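PDB 5TEA: inorganic pyrophosphatase from Neisseria gonorrhoeae, which probably catalyses the magnesium-dependent hydrolysis of inorganic pyrophosphate to two phosphate ions, working as a homohexamer. Local coordinates for residues I26-E31 with I115-A120; I54-F59 with K151-A156; G66-T71 with K172-S177; V81-E86 with V93-R98. All blocks are in the same frame, centred on the assembly; numbering follows the deposited sequence. Where two conformers were deposited one is given.

Contact 1 (I26-E31 with I115-A120); sequences INVVNE and IVCVPA
Ile-26 and Val-28, two residues apart on one strand, converge on the sulfur of Cys-117, and that small apolar cluster is the whole of the touch between 26-31 and 115-120. The terminal methyl CD1 of Ile-26 is 3.9 Å from Cys-117 SG, while Val-28 CG2 approaches the same sulfur more loosely, at 4.3 Å. The long branch of Ile-26 does the reaching. Its CB does not aim straight at the other strand, but CG1 lies between the backbone N and the carbonyl carbon (chi1 65°), and the extended second torsion then carries CD1 out to the sulfur. Val-28 and Cys-117 each project directly into the space between the strands, whose backbones stay well apart, with 8.8 Å from Val-28 CA to Cys-117 CA. Across such a gap only side chains can meet, and all three that do are buried. Further out, Val-81 touches both Val-28 and Cys-117, and Leu-83 adds a second neighbour to the cysteine. The backbones are positioned by other strands: Ile-26 and Val-28 are hydrogen-bonded to Ala-97 and Leu-95 of strand 94-107, and Cys-117 to Leu-82 of strand 80-83. Strands 25-32 and 110-119 are therefore not sheet partners; they face one another through the interior, each paired to strand 94-107. With strands 64-67 and 80-83 closing the circuit on the other flank, this is the hydrophobic core of the five-stranded, OB-fold-like beta barrel that characterises the soluble PPase family.

Contact 2 (I54-F59 with K151-A156); sequences IEPAIF and KDLKKA. Unlike the reference sequence in segment 54-59: Ile-54 (reference Val).
This is an apolar loop-to-loop contact at the periphery of the subunit, where Leu-153 packs against Pro-56 and Phe-59 some 19 Å (centre to centre) from the middle of the chain. The closest approach is between Leu-153 CD1 and Pro-56 CG, 3.7 Å, the leucine and the proline ring lying alongside each other and pointing opposite ways. Leu-153 CG, placed anti to its own carbonyl carbon (chi1 -65°), also comes to the edge of the Phe-59 ring, near the ring plane, at 4.2 Å from CE2. A short 3-10 turn brings the proline and the phenylalanine together: Phe-59 N donates to Pro-56 O over 2.8 Å. The same turn lays Ile-58 CG1 over the centre of one face of the Phe-59 ring, 3.9 Å above its plane. A neighbouring subunit joins in, its Phe-145 meeting Phe-59 edge-to-face and its Lys-141 NZ bonding to Leu-153 O, so the contact is also part of the hexamer's interface. Within the chain, the loop holding 54-59 runs from strand 48-54 to strand 64-67, whereas the loop holding 151-156 runs from helix 137-149 to strand 159-165.

Contact 3 (G66-T71 with K172-S177); sequences GFIPQT and KVIKES
Ile-68 meets Ile-174, and Thr-71 meets Ser-177, where the C-terminal helix 167-183 lies against the chain as it leaves strand 64-67 of the OB-like barrel. The two isoleucines cross at about a right angle. In each, CG1 lies beside the backbone N and anti to the carbonyl carbon, with the remainder of the branch extended, so Ile-68 CD1 can lie across the outer half of Ile-174, 3.8 Å from its CG1 and 4.0 Å from its CD1. One turn further along the helix the backbones draw together, Thr-71 CA lying 4.8 Å from Ser-177 CA. Thr-71 CB and Ser-177 CB are in van der Waals contact at 3.8 Å, and Thr-71 CA makes a CA-H...O contact of 3.5 Å with Ser-177 O. Both hydroxyls turn back into their own segments instead of across the join. Thr-71 OG1 sits between its backbone N and carbonyl carbon (chi1 60°), from where it donates to Ile-68 O over 2.7 Å; this ties the loop back on itself and leaves the threonine's carbon side to the helix. Leu-79 N adds a weak hydrogen bond to the same hydroxyl. Ile-26 touches both isoleucines, extending the barrel core to the helix, and Leu-72 has a backbone bond with Ser-177; just beyond it comes the acidic loop that, with Asp-80 at the start of strand 80-83, supplies calcium ligands (Asp-73, Asp-77, Glu-78). Ser-177 OG, for its part, donates over 2.9 Å to Val-173 O, which thereby takes two bonds, the hydroxyl and Ser-177 N arriving from opposite faces of its carbonyl plane.

Contact 4 (V81-E86 with V93-R98); sequences VLLVTE and VFLEAR
Leu-83 carries the contact from the side of 81-86, reaching Leu-95 and Ala-97 of 93-98. The segment enters on Val-81, which is backbone-bonded to Gly-66 of strand 64-67. Two residues on, Leu-83 points the same way and closes the gap to the far strand. CB already points at that strand, and CG, opposite the backbone N (chi1 178°), carries the fork on to Leu-95, which it meets tip to tip. CD2 of Leu-83 is 3.9 Å from Leu-95 CD2 and 4.0 Å from Leu-95 CD1, so one methyl is set against the forked end of the other leucine. The second branch is shared: Leu-83 CD1 lies 4.2 Å from Leu-95 CD1 and equally far from Ala-97 CB. Leu-95 answers with CG tucked between its N and carbonyl carbon (chi1 72°). The backbones keep their distance, and Ala-97 CA is 8.2 Å from Leu-83 CA. End-on packing of this kind fills the inside of the OB-like barrel, where strands 80-83 and 94-107 are both paired to strand 110-119 and meet only through side chains. At Phe-94 and Leu-95 the sheet runs on into a neighbouring subunit through a parallel beta ladder. Beyond strand 80-83, Thr-85 OG1 is hydrogen-bonded to Gln-87 O and Asn-64 ND2, and at Glu-86 the carboxylate is bound by the side-chain amides of Asn-124 and Asn-125, one to each oxygen.

Contacts 1 and 4 are two diagonals through one barrel interior, their centres only 3 Å apart, and are stitched together by backbone pairs such as Val-118 O to Arg-98 N, 2.7 Å, a probable hydrogen bond. Contact 3, centred 11 Å from contact 1, joins the same core to the C-terminal helix; strands 25-32 and 64-67 are linked by a probable hydrogen bond of 2.9 Å between Val-29 O and Phe-67 N. It is also near the metal, the side chain of Thr-71 being about 8 Å from the bound calcium, against about 13 Å for Val-28. Contact 2 stands apart, with its centre 24 to 26 Å from the others, yet the side chain of Phe-59 lies about 4 Å from that of Tyr-150, a predicted substrate-binding residue.

Contact 1 (I26-E31 with I115-A120)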
loop_
_atom_site.group_PDB
_atom_site.type_symbol
_atom_site.label_atom_id
_atom_site.label_comp_id
_atom_site.label_asym_id
_atom_site.label_seq_id
_atom_site.Cartn_x
_atom_site.Cartn_y
_atom_site.Cartn_z
ATOM N N ILE B 26 -10.918 13.167 -25.372
ATOM C CA ILE B 26 -10.096 14.353 -25.167
ATOM C C ILE B 26 -8.778 13.958 -24.508
ATOM O O ILE B 26 -8.615 12.843 -24.014
ATOM C CB ILE B 26 -10.817 15.404 -24.313
ATOM C CG1 ILE B 26 -11.033 14.848 -22.897
ATOM C CG2 ILE B 26 -12.117 15.839 -25.013
ATOM C CD1 ILE B 26 -11.687 15.814 -21.947
ATOM N N ASN B 27 -7.849 14.918 -24.456
ATOM C CA ASN B 27 -6.573 14.714 -23.777
ATOM C C ASN B 27 -6.674 15.260 -22.360
ATOM O O ASN B 27 -7.168 16.374 -22.155
ATOM C CB ASN B 27 -5.426 15.391 -24.539
ATOM C CG ASN B 27 -5.200 14.780 -25.916
ATOM O OD1 ASN B 27 -5.332 13.575 -26.090
ATOM N ND2 ASN B 27 -4.884 15.613 -26.898
ATOM N N VAL B 28 -6.208 14.476 -21.390
ATOM C CA VAL B 28 -6.264 14.832 -19.975
ATOM C C VAL B 28 -4.881 14.633 -19.378
ATOM O O VAL B 28 -4.205 13.643 -19.679
ATOM C CB VAL B 28 -7.321 13.984 -19.223
ATOM C CG1 VAL B 28 -7.203 14.170 -17.713
ATOM C CG2 VAL B 28 -8.711 14.397 -19.697
ATOM N N VAL B 29 -4.437 15.595 -18.570
ATOM C CA VAL B 29 -3.200 15.479 -17.809
ATOM C C VAL B 29 -3.566 15.260 -16.344
ATOM O O VAL B 29 -4.321 16.049 -15.766
ATOM C CB VAL B 29 -2.313 16.728 -17.994
ATOM C CG1 VAL B 29 -1.121 16.701 -17.035
ATOM C CG2 VAL B 29 -1.829 16.821 -19.441
ATOM N N ASN B 30 -3.043 14.186 -15.739
ATOM C CA ASN B 30 -3.397 13.859 -14.360
ATOM C C ASN B 30 -2.518 14.634 -13.390
ATOM O O ASN B 30 -1.284 14.659 -13.536
ATOM C CB ASN B 30 -3.264 12.359 -14.080
ATOM C CG ASN B 30 -3.916 11.959 -12.759
ATOM O OD1 ASN B 30 -5.113 12.165 -12.563
ATOM N ND2 ASN B 30 -3.131 11.387 -11.849
ATOM N N GLU B 31 -3.146 15.257 -12.392
ATOM C CA GLU B 31 -2.393 15.958 -11.344
ATOM C C GLU B 31 -2.372 15.229 -10.009
ATOM O O GLU B 31 -1.341 15.233 -9.334
ATOM C CB GLU B 31 -2.959 17.366 -11.115
ATOM C CG GLU B 31 -2.877 18.284 -12.326
ATOM C CD GLU B 31 -3.876 19.420 -12.253
ATOM O OE1 GLU B 31 -3.443 20.585 -12.236
ATOM O OE2 GLU B 31 -5.099 19.146 -12.225
ATOM N N ILE B 115 -15.119 18.195 -15.638
ATOM C CA ILE B 115 -15.518 17.197 -16.634
ATOM C C ILE B 115 -15.261 15.819 -16.048
ATOM O O ILE B 115 -14.199 15.584 -15.464
ATOM C CB ILE B 115 -14.727 17.395 -17.938
ATOM C CG1 ILE B 115 -14.765 18.867 -18.373
ATOM C CG2 ILE B 115 -15.271 16.496 -19.059
ATOM C CD1 ILE B 115 -16.205 19.367 -18.613
ATOM N N VAL B 116 -16.237 14.914 -16.170
ATOM C CA VAL B 116 -16.095 13.547 -15.665
ATOM C C VAL B 116 -15.639 12.665 -16.819
ATOM O O VAL B 116 -16.249 12.670 -17.897
ATOM C CB VAL B 116 -17.406 13.027 -15.054
ATOM C CG1 VAL B 116 -17.159 11.666 -14.390
ATOM C CG2 VAL B 116 -17.986 14.031 -14.062
ATOM N N CYS B 117 -14.546 11.934 -16.607
ATOM C CA CYS B 117 -13.919 11.165 -17.673
ATOM C C CYS B 117 -13.538 9.787 -17.164
ATOM O O CYS B 117 -13.372 9.572 -15.957
ATOM C CB CYS B 117 -12.638 11.842 -18.200
ATOM S SG CYS B 117 -12.878 13.394 -19.073
ATOM N N VAL B 118 -13.344 8.878 -18.116
ATOM C CA VAL B 118 -12.666 7.601 -17.882
ATOM C C VAL B 118 -11.607 7.443 -18.966
ATOM O O VAL B 118 -11.692 8.081 -20.027
ATOM C CB VAL B 118 -13.659 6.413 -17.906
ATOM C CG1 VAL B 118 -14.644 6.519 -16.724
ATOM C CG2 VAL B 118 -14.423 6.379 -19.256
ATOM N N PRO B 119 -10.604 6.600 -18.745
ATOM C CA PRO B 119 -9.650 6.322 -19.829
ATOM C C PRO B 119 -10.395 5.821 -21.058
ATOM O O PRO B 119 -11.363 5.060 -20.948
ATOM C CB PRO B 119 -8.744 5.232 -19.242
ATOM C CG PRO B 119 -8.889 5.385 -17.743
ATOM C CD PRO B 119 -10.331 5.774 -17.553
ATOM N N ALA B 120 -9.944 6.269 -22.233
ATOM C CA ALA B 120 -10.665 5.931 -23.462
ATOM C C ALA B 120 -10.518 4.456 -23.819
ATOM O O ALA B 120 -11.395 3.893 -24.481
ATOM C CB ALA B 120 -10.189 6.801 -24.627
#

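Contact 2 (I54-F59 with K151-A156)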
loop_
_atom_site.group_PDB
_atom_site.type_symbol
_atom_site.label_atom_id
_atom_site.label_comp_id
_atom_site.label_asym_id
_atom_site.label_seq_id
_atom_site.Cartn_x
_atom_site.Cartn_y
_atom_site.Cartn_z
ATOM N N ILE B 54 -1.166 20.556 1.843
ATOM C CA ILE B 54 -1.726 19.311 2.355
ATOM C C ILE B 54 -3.177 19.562 2.749
ATOM O O ILE B 54 -3.465 20.477 3.533
ATOM C CB ILE B 54 -0.922 18.797 3.565
ATOM C CG1 ILE B 54 0.591 18.796 3.267
ATOM C CG2 ILE B 54 -1.436 17.404 3.980
ATOM C CD1 ILE B 54 1.054 17.761 2.259
ATOM N N GLU B 55 -4.096 18.746 2.215
ATOM C CA GLU B 55 -5.506 18.863 2.568
ATOM C C GLU B 55 -5.811 17.978 3.771
ATOM O O GLU B 55 -5.039 17.076 4.083
ATOM C CB GLU B 55 -6.375 18.442 1.381
ATOM C CG GLU B 55 -6.148 19.254 0.107
ATOM C CD GLU B 55 -6.888 20.573 0.094
ATOM O OE1 GLU B 55 -7.159 21.123 1.182
ATOM O OE2 GLU B 55 -7.206 21.059 -1.016
ATOM N N PRO B 56 -6.925 18.203 4.469
ATOM C CA PRO B 56 -7.325 17.264 5.529
ATOM C C PRO B 56 -7.416 15.836 4.993
ATOM O O PRO B 56 -7.958 15.588 3.914
ATOM C CB PRO B 56 -8.698 17.790 5.970
ATOM C CG PRO B 56 -8.631 19.271 5.643
ATOM C CD PRO B 56 -7.873 19.328 4.345
ATOM N N ALA B 57 -6.856 14.896 5.757
ATOM C CA ALA B 57 -6.830 13.500 5.350
ATOM C C ALA B 57 -8.228 12.942 5.115
ATOM O O ALA B 57 -8.408 12.078 4.256
ATOM C CB ALA B 57 -6.092 12.662 6.399
ATOM N N ILE B 58 -9.230 13.425 5.854
ATOM C CA ILE B 58 -10.591 12.957 5.637
ATOM C C ILE B 58 -11.143 13.399 4.295
ATOM O O ILE B 58 -12.195 12.909 3.882
ATOM C CB ILE B 58 -11.543 13.444 6.746
ATOM C CG1 ILE B 58 -11.487 14.970 6.855
ATOM C CG2 ILE B 58 -11.178 12.793 8.088
ATOM C CD1 ILE B 58 -12.606 15.547 7.674
ATOM N N PHE B 59 -10.466 14.316 3.609
ATOM C CA PHE B 59 -10.902 14.809 2.307
ATOM C C PHE B 59 -9.935 14.403 1.194
ATOM O O PHE B 59 -9.629 15.195 0.300
ATOM C CB PHE B 59 -11.074 16.326 2.341
ATOM C CG PHE B 59 -12.150 16.800 3.286
ATOM C CD1 PHE B 59 -13.383 16.164 3.328
ATOM C CD2 PHE B 59 -11.921 17.871 4.146
ATOM C CE1 PHE B 59 -14.380 16.597 4.177
ATOM C CE2 PHE B 59 -12.921 18.315 5.005
ATOM C CZ PHE B 59 -14.148 17.670 5.033
ATOM N N LYS B 151 -13.947 21.987 1.837
ATOM C CA LYS B 151 -13.396 23.156 2.508
ATOM C C LYS B 151 -14.078 23.444 3.843
ATOM O O LYS B 151 -13.880 24.525 4.408
ATOM C CB LYS B 151 -13.486 24.379 1.589
ATOM C CG LYS B 151 -12.629 24.271 0.325
ATOM C CD LYS B 151 -12.769 25.518 -0.531
ATOM C CE LYS B 151 -11.730 25.572 -1.638
ATOM N NZ LYS B 151 -10.400 26.021 -1.136
ATOM N N ASP B 152 -14.869 22.505 4.368
ATOM C CA ASP B 152 -15.684 22.818 5.540
ATOM C C ASP B 152 -14.868 23.187 6.765
ATOM O O ASP B 152 -15.400 23.845 7.664
ATOM C CB ASP B 152 -16.600 21.653 5.904
ATOM C CG ASP B 152 -17.892 21.689 5.143
ATOM O OD1 ASP B 152 -17.981 22.502 4.197
ATOM O OD2 ASP B 152 -18.813 20.916 5.484
ATOM N N LEU B 153 -13.604 22.768 6.855
ATOM C CA LEU B 153 -12.881 23.063 8.088
ATOM C C LEU B 153 -12.543 24.544 8.214
ATOM O O LEU B 153 -12.330 25.023 9.330
ATOM C CB LEU B 153 -11.617 22.206 8.191
ATOM C CG LEU B 153 -11.900 20.706 8.306
ATOM C CD1 LEU B 153 -10.636 19.954 8.674
ATOM C CD2 LEU B 153 -12.989 20.434 9.327
ATOM N N LYS B 154 -12.525 25.290 7.101
ATOM C CA LYS B 154 -12.337 26.745 7.108
ATOM C C LYS B 154 -12.942 27.279 5.803
ATOM O O LYS B 154 -12.253 27.542 4.815
ATOM C CB LYS B 154 -10.871 27.144 7.239
ATOM N N LYS B 155 -14.260 27.458 5.809
ATOM C CA LYS B 155 -15.027 27.628 4.574
ATOM C C LYS B 155 -15.268 29.109 4.291
ATOM O O LYS B 155 -16.096 29.748 4.949
ATOM C CB LYS B 155 -16.348 26.877 4.675
ATOM C CG LYS B 155 -16.989 26.595 3.309
ATOM C CD LYS B 155 -18.374 26.035 3.480
ATOM C CE LYS B 155 -19.155 26.102 2.181
ATOM N NZ LYS B 155 -20.550 25.634 2.381
ATOM N N ALA B 156 -14.572 29.648 3.287
ATOM C CA ALA B 156 -14.623 31.071 2.971
ATOM C C ALA B 156 -15.588 31.416 1.838
ATOM O O ALA B 156 -15.708 32.594 1.487
ATOM C CB ALA B 156 -13.221 31.587 2.620
#

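Contact 3 (G66-T71 with K172-S177)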
loop_
_atom_site.group_PDB
_atom_site.type_symbol
_atom_site.label_atom_id
_atom_site.label_comp_id
_atom_site.label_asym_id
_atom_site.label_seq_id
_atom_site.Cartn_x
_atom_site.Cartn_y
_atom_site.Cartn_z
ATOM N N GLY B 66 -7.450 15.953 -12.670
ATOM C CA GLY B 66 -6.556 16.479 -13.689
ATOM C C GLY B 66 -7.084 17.693 -14.423
ATOM O O GLY B 66 -8.013 18.349 -13.947
ATOM N N PHE B 67 -6.529 17.995 -15.598
ATOM C CA PHE B 67 -7.029 19.131 -16.365
ATOM C C PHE B 67 -6.944 18.833 -17.853
ATOM O O PHE B 67 -6.255 17.910 -18.288
ATOM C CB PHE B 67 -6.261 20.418 -16.050
ATOM C CG PHE B 67 -4.841 20.434 -16.557
ATOM C CD1 PHE B 67 -3.814 19.849 -15.816
ATOM C CD2 PHE B 67 -4.524 21.058 -17.754
ATOM C CE1 PHE B 67 -2.501 19.878 -16.269
ATOM C CE2 PHE B 67 -3.204 21.080 -18.215
ATOM C CZ PHE B 67 -2.196 20.493 -17.468
ATOM N N ILE B 68 -7.648 19.645 -18.631
ATOM C CA ILE B 68 -7.620 19.570 -20.089
ATOM C C ILE B 68 -6.659 20.641 -20.596
ATOM O O ILE B 68 -6.871 21.833 -20.308
ATOM C CB ILE B 68 -9.018 19.772 -20.696
ATOM C CG1 ILE B 68 -10.029 18.764 -20.126
ATOM C CG2 ILE B 68 -8.939 19.655 -22.203
ATOM C CD1 ILE B 68 -11.482 19.049 -20.571
ATOM N N PRO B 69 -5.631 20.286 -21.371
ATOM C CA PRO B 69 -4.711 21.313 -21.884
ATOM C C PRO B 69 -5.429 22.305 -22.790
ATOM O O PRO B 69 -6.393 21.965 -23.476
ATOM C CB PRO B 69 -3.664 20.509 -22.676
ATOM C CG PRO B 69 -3.920 19.073 -22.387
ATOM C CD PRO B 69 -5.312 18.931 -21.856
ATOM N N GLN B 70 -4.943 23.550 -22.769
ATOM C CA GLN B 70 -5.398 24.613 -23.675
ATOM C C GLN B 70 -6.880 24.926 -23.483
ATOM O O GLN B 70 -7.613 25.155 -24.442
ATOM C CB GLN B 70 -5.096 24.273 -25.136
ATOM C CG GLN B 70 -3.620 24.058 -25.402
ATOM C CD GLN B 70 -3.303 23.935 -26.877
ATOM O OE1 GLN B 70 -4.195 23.767 -27.710
ATOM N NE2 GLN B 70 -2.023 24.023 -27.211
ATOM N N THR B 71 -7.312 24.963 -22.222
ATOM C CA THR B 71 -8.653 25.384 -21.852
ATOM C C THR B 71 -8.551 26.359 -20.683
ATOM O O THR B 71 -7.570 26.352 -19.936
ATOM C CB THR B 71 -9.545 24.194 -21.463
ATOM O OG1 THR B 71 -8.975 23.514 -20.342
ATOM C CG2 THR B 71 -9.691 23.187 -22.632
ATOM N N LYS B 172 -20.113 21.135 -24.390
ATOM C CA LYS B 172 -20.330 22.565 -24.532
ATOM C C LYS B 172 -19.426 23.339 -23.583
ATOM O O LYS B 172 -18.832 24.355 -23.966
ATOM C CB LYS B 172 -21.800 22.892 -24.288
ATOM C CG LYS B 172 -22.131 24.370 -24.409
ATOM C CD LYS B 172 -23.610 24.623 -24.167
ATOM C CE LYS B 172 -24.009 24.213 -22.756
ATOM N NZ LYS B 172 -23.209 24.922 -21.709
ATOM N N VAL B 173 -19.299 22.858 -22.346
ATOM C CA VAL B 173 -18.397 23.479 -21.372
ATOM C C VAL B 173 -16.963 23.468 -21.885
ATOM O O VAL B 173 -16.261 24.482 -21.827
ATOM C CB VAL B 173 -18.517 22.768 -20.015
ATOM C CG1 VAL B 173 -17.424 23.255 -19.036
ATOM C CG2 VAL B 173 -19.917 22.967 -19.439
ATOM N N ILE B 174 -16.512 22.324 -22.414
ATOM C CA ILE B 174 -15.155 22.232 -22.957
ATOM C C ILE B 174 -14.964 23.233 -24.091
ATOM O O ILE B 174 -13.975 23.974 -24.124
ATOM C CB ILE B 174 -14.844 20.792 -23.412
ATOM C CG1 ILE B 174 -14.824 19.842 -22.208
ATOM C CG2 ILE B 174 -13.504 20.747 -24.114
ATOM C CD1 ILE B 174 -14.853 18.328 -22.593
ATOM N N LYS B 175 -15.911 23.277 -25.037
ATOM C CA LYS B 175 -15.764 24.180 -26.176
ATOM C C LYS B 175 -15.748 25.646 -25.741
ATOM O O LYS B 175 -15.028 26.468 -26.323
ATOM C CB LYS B 175 -16.878 23.923 -27.194
ATOM C CG LYS B 175 -16.719 22.598 -27.922
ATOM C CD LYS B 175 -17.794 22.414 -28.970
ATOM C CE LYS B 175 -17.213 21.756 -30.200
ATOM N NZ LYS B 175 -18.221 21.573 -31.285
ATOM N N GLU B 176 -16.537 25.995 -24.727
ATOM C CA GLU B 176 -16.483 27.354 -24.192
ATOM C C GLU B 176 -15.114 27.656 -23.593
ATOM O O GLU B 176 -14.608 28.781 -23.712
ATOM C CB GLU B 176 -17.580 27.548 -23.147
ATOM C CG GLU B 176 -18.989 27.616 -23.735
ATOM C CD GLU B 176 -20.075 27.484 -22.679
ATOM O OE1 GLU B 176 -19.743 27.222 -21.502
ATOM O OE2 GLU B 176 -21.263 27.633 -23.031
ATOM N N SER B 177 -14.513 26.671 -22.923
ATOM C CA SER B 177 -13.208 26.876 -22.308
ATOM C C SER B 177 -12.087 26.906 -23.339
ATOM O O SER B 177 -11.076 27.587 -23.128
ATOM C CB SER B 177 -12.957 25.790 -21.268
ATOM O OG SER B 177 -14.069 25.704 -20.402
#

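Contact 4 (V81-E86 with V93-R98)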
loop_
_atom_site.group_PDB
_atom_site.type_symbol
_atom_site.label_atom_id
_atom_site.label_comp_id
_atom_site.label_asym_id
_atom_site.label_seq_id
_atom_site.Cartn_x
_atom_site.Cartn_y
_atom_site.Cartn_z
ATOM N N VAL B 81 -10.707 18.058 -14.375
ATOM C CA VAL B 81 -11.173 16.736 -14.787
ATOM C C VAL B 81 -11.217 15.818 -13.574
ATOM O O VAL B 81 -10.238 15.734 -12.822
ATOM C CB VAL B 81 -10.268 16.109 -15.866
ATOM C CG1 VAL B 81 -10.750 14.685 -16.209
ATOM C CG2 VAL B 81 -10.246 16.977 -17.120
ATOM N N LEU B 82 -12.356 15.143 -13.388
ATOM C CA LEU B 82 -12.494 14.004 -12.491
ATOM C C LEU B 82 -12.346 12.743 -13.341
ATOM O O LEU B 82 -13.228 12.426 -14.142
ATOM C CB LEU B 82 -13.848 14.045 -11.781
ATOM C CG LEU B 82 -14.169 15.386 -11.096
ATOM C CD1 LEU B 82 -15.504 15.316 -10.358
ATOM C CD2 LEU B 82 -13.047 15.778 -10.116
ATOM N N LEU B 83 -11.223 12.037 -13.184
ATOM C CA LEU B 83 -10.915 10.854 -13.976
ATOM C C LEU B 83 -11.085 9.627 -13.095
ATOM O O LEU B 83 -10.352 9.462 -12.110
ATOM C CB LEU B 83 -9.495 10.925 -14.532
ATOM C CG LEU B 83 -9.051 9.698 -15.341
ATOM C CD1 LEU B 83 -9.727 9.709 -16.712
ATOM C CD2 LEU B 83 -7.532 9.671 -15.469
ATOM N N VAL B 84 -12.046 8.781 -13.441
ATOM C CA VAL B 84 -12.430 7.640 -12.617
ATOM C C VAL B 84 -11.695 6.399 -13.110
ATOM O O VAL B 84 -11.800 6.030 -14.281
ATOM C CB VAL B 84 -13.951 7.430 -12.640
ATOM C CG1 VAL B 84 -14.348 6.166 -11.868
ATOM C CG2 VAL B 84 -14.662 8.690 -12.090
ATOM N N THR B 85 -10.942 5.759 -12.218
ATOM C CA THR B 85 -10.266 4.501 -12.501
ATOM C C THR B 85 -10.420 3.592 -11.290
ATOM O O THR B 85 -10.710 4.049 -10.184
ATOM C CB THR B 85 -8.754 4.669 -12.778
ATOM O OG1 THR B 85 -8.123 5.253 -11.633
ATOM C CG2 THR B 85 -8.477 5.536 -14.012
ATOM N N GLU B 86 -10.167 2.301 -11.496
ATOM C CA GLU B 86 -10.174 1.372 -10.366
ATOM C C GLU B 86 -8.944 1.564 -9.477
ATOM O O GLU B 86 -9.048 1.502 -8.244
ATOM C CB GLU B 86 -10.261 -0.075 -10.873
ATOM C CG GLU B 86 -11.677 -0.539 -11.262
ATOM C CD GLU B 86 -12.062 -0.289 -12.735
ATOM O OE1 GLU B 86 -11.229 -0.509 -13.656
ATOM O OE2 GLU B 86 -13.228 0.118 -12.966
ATOM N N VAL B 93 1.224 11.908 -15.811
ATOM C CA VAL B 93 0.958 11.191 -17.055
ATOM C C VAL B 93 -0.266 11.805 -17.716
ATOM O O VAL B 93 -1.177 12.308 -17.053
ATOM C CB VAL B 93 0.760 9.674 -16.831
ATOM C CG1 VAL B 93 1.958 9.066 -16.105
ATOM C CG2 VAL B 93 -0.535 9.397 -16.090
ATOM N N PHE B 94 -0.280 11.794 -19.045
ATOM C CA PHE B 94 -1.447 12.236 -19.788
ATOM C C PHE B 94 -2.048 11.043 -20.517
ATOM O O PHE B 94 -1.395 10.013 -20.699
ATOM C CB PHE B 94 -1.104 13.362 -20.767
ATOM C CG PHE B 94 -0.453 12.890 -22.045
ATOM C CD1 PHE B 94 0.922 12.705 -22.112
ATOM C CD2 PHE B 94 -1.212 12.640 -23.174
ATOM C CE1 PHE B 94 1.527 12.272 -23.287
ATOM C CE2 PHE B 94 -0.608 12.192 -24.352
ATOM C CZ PHE B 94 0.757 12.024 -24.404
ATOM N N LEU B 95 -3.312 11.182 -20.916
ATOM C CA LEU B 95 -4.027 10.082 -21.553
ATOM C C LEU B 95 -5.151 10.625 -22.426
ATOM O O LEU B 95 -5.659 11.728 -22.211
ATOM C CB LEU B 95 -4.611 9.115 -20.521
ATOM C CG LEU B 95 -5.828 9.620 -19.716
ATOM C CD1 LEU B 95 -6.606 8.426 -19.177
ATOM C CD2 LEU B 95 -5.396 10.519 -18.558
ATOM N N GLU B 96 -5.540 9.818 -23.403
ATOM C CA GLU B 96 -6.804 10.020 -24.090
ATOM C C GLU B 96 -7.916 9.479 -23.208
ATOM O O GLU B 96 -7.842 8.343 -22.719
ATOM C CB GLU B 96 -6.785 9.316 -25.450
ATOM C CG GLU B 96 -5.711 9.894 -26.349
ATOM C CD GLU B 96 -5.789 9.381 -27.781
ATOM O OE1 GLU B 96 -6.697 8.578 -28.069
ATOM O OE2 GLU B 96 -4.938 9.779 -28.605
ATOM N N ALA B 97 -8.941 10.299 -22.986
ATOM C CA ALA B 97 -10.001 9.960 -22.048
ATOM C C ALA B 97 -11.361 10.204 -22.680
ATOM O O ALA B 97 -11.539 11.159 -23.438
ATOM C CB ALA B 97 -9.877 10.775 -20.756
ATOM N N ARG B 98 -12.324 9.357 -22.341
ATOM C CA ARG B 98 -13.687 9.547 -22.824
ATOM C C ARG B 98 -14.432 10.467 -21.866
ATOM O O ARG B 98 -14.383 10.265 -20.649
ATOM C CB ARG B 98 -14.419 8.208 -22.958
ATOM C CG ARG B 98 -15.939 8.344 -23.080
ATOM C CD ARG B 98 -16.633 6.989 -23.222
ATOM N NE ARG B 98 -16.457 6.422 -24.556
ATOM C CZ ARG B 98 -17.212 6.711 -25.614
ATOM N NH1 ARG B 98 -18.223 7.567 -25.519
ATOM N NH2 ARG B 98 -16.955 6.135 -26.777
#